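Local coordinates for copper-transporting ATPase PAA1, chloroplastic (Arabidopsis thaliana, PDB 5LBD), which uses ATP hydrolysis to move copper, apparently as Cu(+), across the plastid envelope into the stroma, and is represented here by its nucleotide-binding domain, at residues L30-A35 and N80-T85; G74-V79 and L89-R94. The protein carries 2 engineered substitutions. All coordinates share one frame; numbering follows the deposited sequence.

Both contacts pack a helix on the same antiparallel sheet, and they share the hairpin formed by strands 74-79 and 82-87. Contact 1 is the core contact: helix 26-37 meets strand 82-87 through aliphatic groups, with no hydrogen bond across. Contact 2 is only partly buried and more polar, joining strand 74-79 to helix 89-94 through one indole that uses both its face and its N-H. A backbone hydrogen bond from Val84 N to Ala77 O joins the two strands. The contacts use opposite faces of the sheet: Val84 points to helix 26-37, whereas Thr85, the next residue, turns away from it and touches Trp91 of helix 89-94. The contact centres are about 10 Å apart.

Contact 1: L30-A35 and N80-T85; sequences LMLAAA and NNKRVT
The helix bearing Leu32 passes over the strand bearing Val84 almost perpendicularly, the axes of the short segments making an angle of 84° at a closest approach of 8.3 Å. Leu32 and Val84 have the nearest CA atoms, 7.0 Å apart, and both point their CB toward the other segment. Val84 CG1 is the branch that reaches the helix: with chi1 at 177° it extends anti to the backbone N and comes within 3.9 Å of Leu32 O, and within 4.2 Å of Leu32 CB. It therefore packs on the helix backbone as well as on the side chain, a van der Waals contact of a methyl with a helix carbonyl. The outer part of Leu32 serves a second partner, CD2 lying 4.0 Å from Lys82 CE, with the two side chains crossing at roughly a right angle. Bends at chi3 and chi4 turn Lys82 NZ back to Asn80 O, to which it donates at 2.8 Å, tilted 29° from the carbonyl plane. This bond lies at the two-residue turn of the 74-79/82-87 beta hairpin, where Asn80 and Asn81 adopt left-handed backbone conformations. Around this apolar junction Leu32 also packs on Val79 and Val120 of the strands flanking 82-87, and on Met60 of a loop, while Ala33 bridges to Ile48 of helix 43-52 and Ile118 of strand 115-120.

Contact 2: G74-V79 and L89-R94; sequences GAVAIV and LEWVKR
Trp91 lays one face of its indole over Gly74, and this pair accounts for most of the surface buried between strand 74-79 and helix 89-94. Gly74 CA stands 3.5 Å from the centroid of the five-membered ring of Trp91 and only 7° off its normal, a CH-pi contact centred over the face. The peptide continues across the indole, with Gly74 C 3.4 Å from Trp91 CE2. Glycine permits so close a fit because the place a CB would take is already filled by Trp91 CD1, and the extended backbone angles also suit glycine. Gly74 is probably the last glycine of the GxG motif of P1B-type ATPases, which lies at the nucleotide pocket in related N-domains; the indole would thus pack directly on the end of that motif. Trp91 CG is anti to the backbone N (chi1 171°), which carries the ring from the helix to the strand. At the ring edge, Trp91 NE1 donates to Ala75 O at 2.9 Å with an N-H...O angle of 154°. The acceptor lies near the indole plane, whereas the donor sits above the carbonyl plane of Ala75. Face and edge together restrain both the tilt and the rotation of the ring. Val76 CG1 adds an oblique apolar touch, 4.1 Å from Trp91 CZ2. Just past the helix, His95 meets the indole with its ring plane inclined, and Arg94, salt-bridged to Glu70, sets its guanidinium face against Trp91 CE3.

Contact 1: L30-A35 and N80-T85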
# COMPACT_ATOMS: atom_id res chain seq x y z
N LEU A 30 4.49 3.79 -3.29
CA LEU A 30 4.98 3.93 -1.92
C LEU A 30 4.35 5.14 -1.23
O LEU A 30 3.99 5.08 -0.04
CB LEU A 30 6.50 4.06 -1.88
CG LEU A 30 7.24 2.76 -2.08
CD1 LEU A 30 8.69 3.05 -2.20
CD2 LEU A 30 7.00 1.80 -0.94
N MSE A 31 4.25 6.25 -1.93
CA MSE A 31 3.70 7.44 -1.32
C MSE A 31 2.20 7.29 -1.05
O MSE A 31 1.73 7.72 -0.03
CB MSE A 31 4.04 8.64 -2.19
CG MSE A 31 5.56 8.92 -2.20
SE MSE A 31 6.05 10.62 -2.92
CE MSE A 31 5.03 10.48 -4.45
N LEU A 32 1.45 6.62 -1.93
CA LEU A 32 0.04 6.42 -1.66
C LEU A 32 -0.15 5.48 -0.48
O LEU A 32 -0.98 5.72 0.40
CB LEU A 32 -0.63 5.82 -2.90
CG LEU A 32 -0.82 6.73 -4.10
CD1 LEU A 32 -1.15 5.90 -5.32
CD2 LEU A 32 -1.89 7.75 -3.86
N ALA A 33 0.61 4.39 -0.46
CA ALA A 33 0.48 3.45 0.66
C ALA A 33 0.89 4.10 1.98
O ALA A 33 0.24 3.92 3.01
CB ALA A 33 1.31 2.21 0.40
N ALA A 34 1.95 4.91 1.96
CA ALA A 34 2.36 5.59 3.17
C ALA A 34 1.29 6.54 3.69
O ALA A 34 1.20 6.76 4.89
CB ALA A 34 3.65 6.33 2.94
N ALA A 35 0.51 7.16 2.80
CA ALA A 35 -0.55 8.04 3.25
C ALA A 35 -1.61 7.27 4.04
O ALA A 35 -2.13 7.75 5.04
CB ALA A 35 -1.19 8.73 2.07
N ASN A 80 -6.11 11.65 -1.97
CA ASN A 80 -6.33 12.47 -3.15
C ASN A 80 -7.42 11.87 -4.02
O ASN A 80 -7.24 11.60 -5.21
CB ASN A 80 -5.03 12.63 -3.93
CG ASN A 80 -3.99 13.47 -3.18
OD1 ASN A 80 -4.31 14.16 -2.21
ND2 ASN A 80 -2.74 13.42 -3.65
N ASN A 81 -8.58 11.63 -3.40
CA ASN A 81 -9.79 11.20 -4.07
C ASN A 81 -9.72 9.78 -4.61
O ASN A 81 -10.56 9.38 -5.43
CB ASN A 81 -10.17 12.15 -5.20
CG ASN A 81 -10.61 13.49 -4.69
OD1 ASN A 81 -10.08 14.53 -5.09
ND2 ASN A 81 -11.60 13.48 -3.80
N LYS A 82 -8.76 8.98 -4.17
CA LYS A 82 -8.66 7.59 -4.58
C LYS A 82 -8.83 6.69 -3.38
O LYS A 82 -8.31 6.99 -2.30
CB LYS A 82 -7.31 7.31 -5.26
CG LYS A 82 -7.14 8.05 -6.56
CD LYS A 82 -5.70 7.94 -7.04
CE LYS A 82 -4.80 8.96 -6.35
NZ LYS A 82 -5.18 10.34 -6.72
N ARG A 83 -9.50 5.54 -3.57
CA ARG A 83 -9.59 4.53 -2.52
C ARG A 83 -8.34 3.67 -2.56
O ARG A 83 -8.18 2.84 -3.47
CB ARG A 83 -10.83 3.65 -2.70
CG ARG A 83 -12.12 4.42 -2.93
CD ARG A 83 -13.38 3.49 -2.96
NE ARG A 83 -13.40 2.55 -4.09
CZ ARG A 83 -12.91 1.31 -4.04
NH1 ARG A 83 -12.36 0.83 -2.92
NH2 ARG A 83 -12.98 0.54 -5.13
N VAL A 84 -7.47 3.83 -1.58
CA VAL A 84 -6.16 3.18 -1.57
C VAL A 84 -6.20 2.11 -0.49
O VAL A 84 -6.44 2.41 0.68
CB VAL A 84 -5.02 4.17 -1.32
CG1 VAL A 84 -3.70 3.44 -1.24
CG2 VAL A 84 -4.97 5.21 -2.41
N THR A 85 -5.96 0.86 -0.88
CA THR A 85 -5.94 -0.27 0.04
C THR A 85 -4.52 -0.78 0.19
O THR A 85 -3.75 -0.79 -0.77
CB THR A 85 -6.83 -1.41 -0.43
OG1 THR A 85 -6.46 -1.76 -1.77
CG2 THR A 85 -8.27 -0.98 -0.38

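Contact 2: G74-V79 and L89-R94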
# COMPACT_ATOMS: atom_id res chain seq x y z
N GLY A 74 -6.08 -5.76 6.33
CA GLY A 74 -5.52 -4.60 5.67
C GLY A 74 -6.12 -3.31 6.18
O GLY A 74 -6.89 -3.29 7.15
N ALA A 75 -5.74 -2.24 5.50
CA ALA A 75 -6.23 -0.90 5.76
C ALA A 75 -6.63 -0.24 4.46
O ALA A 75 -6.25 -0.67 3.36
CB ALA A 75 -5.17 -0.04 6.47
N VAL A 76 -7.41 0.83 4.59
CA VAL A 76 -7.89 1.61 3.45
C VAL A 76 -8.08 3.05 3.90
O VAL A 76 -8.41 3.32 5.07
CB VAL A 76 -9.20 1.00 2.90
CG1 VAL A 76 -10.25 0.91 3.96
CG2 VAL A 76 -9.72 1.79 1.67
N ALA A 77 -7.86 3.99 2.99
CA ALA A 77 -8.20 5.39 3.22
C ALA A 77 -8.43 6.01 1.86
O ALA A 77 -8.10 5.42 0.83
CB ALA A 77 -7.10 6.11 4.02
N ILE A 78 -8.99 7.20 1.85
CA ILE A 78 -9.09 7.98 0.63
C ILE A 78 -7.87 8.87 0.59
O ILE A 78 -7.64 9.67 1.50
CB ILE A 78 -10.37 8.80 0.58
CG1 ILE A 78 -11.58 7.88 0.73
CG2 ILE A 78 -10.46 9.62 -0.71
CD1 ILE A 78 -11.73 6.87 -0.35
N VAL A 79 -7.11 8.77 -0.49
CA VAL A 79 -5.93 9.61 -0.68
C VAL A 79 -6.09 10.32 -2.01
O VAL A 79 -6.23 9.66 -3.04
CB VAL A 79 -4.65 8.77 -0.66
CG1 VAL A 79 -3.42 9.66 -0.80
CG2 VAL A 79 -4.58 7.98 0.60
N LEU A 89 -3.82 -9.90 -0.46
CA LEU A 89 -4.44 -9.98 -1.77
C LEU A 89 -5.96 -10.08 -1.65
O LEU A 89 -6.70 -9.43 -2.40
CB LEU A 89 -3.87 -11.16 -2.53
CG LEU A 89 -4.39 -11.37 -3.95
CD1 LEU A 89 -4.11 -10.13 -4.80
CD2 LEU A 89 -3.80 -12.60 -4.58
N GLU A 90 -6.44 -10.86 -0.67
CA GLU A 90 -7.88 -10.99 -0.45
C GLU A 90 -8.50 -9.65 -0.12
O GLU A 90 -9.59 -9.32 -0.60
CB GLU A 90 -8.19 -11.99 0.67
CG GLU A 90 -7.54 -13.35 0.51
CD GLU A 90 -6.19 -13.43 1.27
OE1 GLU A 90 -5.13 -13.09 0.67
OE2 GLU A 90 -6.17 -13.81 2.47
N TRP A 91 -7.81 -8.85 0.72
CA TRP A 91 -8.32 -7.54 1.14
C TRP A 91 -8.45 -6.60 -0.04
O TRP A 91 -9.48 -5.93 -0.21
CB TRP A 91 -7.36 -6.96 2.18
CG TRP A 91 -7.56 -5.58 2.60
CD1 TRP A 91 -6.83 -4.49 2.21
CD2 TRP A 91 -8.51 -5.11 3.55
NE1 TRP A 91 -7.30 -3.37 2.85
CE2 TRP A 91 -8.33 -3.73 3.69
CE3 TRP A 91 -9.51 -5.73 4.29
CZ2 TRP A 91 -9.10 -2.95 4.56
CZ3 TRP A 91 -10.29 -4.96 5.16
CH2 TRP A 91 -10.09 -3.58 5.28
N VAL A 92 -7.44 -6.53 -0.89
CA VAL A 92 -7.50 -5.57 -1.97
C VAL A 92 -8.51 -6.01 -3.03
O VAL A 92 -9.16 -5.17 -3.65
CB VAL A 92 -6.10 -5.34 -2.55
CG1 VAL A 92 -5.13 -4.89 -1.44
CG2 VAL A 92 -5.58 -6.57 -3.29
N LYS A 93 -8.65 -7.32 -3.26
CA LYS A 93 -9.70 -7.80 -4.15
C LYS A 93 -11.09 -7.54 -3.59
O LYS A 93 -12.03 -7.28 -4.34
CB LYS A 93 -9.53 -9.29 -4.38
CG LYS A 93 -8.36 -9.75 -5.22
CD LYS A 93 -8.38 -11.30 -5.25
CE LYS A 93 -7.46 -11.90 -6.28
NZ LYS A 93 -7.67 -13.40 -6.32
N ARG A 94 -11.25 -7.69 -2.28
CA ARG A 94 -12.56 -7.49 -1.69
C ARG A 94 -13.00 -6.05 -1.88
O ARG A 94 -14.19 -5.76 -2.05
CB ARG A 94 -12.56 -7.83 -0.20
CG ARG A 94 -13.89 -8.14 0.38
CD ARG A 94 -13.71 -8.18 1.89
NE ARG A 94 -13.79 -6.86 2.50
CZ ARG A 94 -13.53 -6.61 3.78
NH1 ARG A 94 -13.08 -7.57 4.59
NH2 ARG A 94 -13.71 -5.39 4.27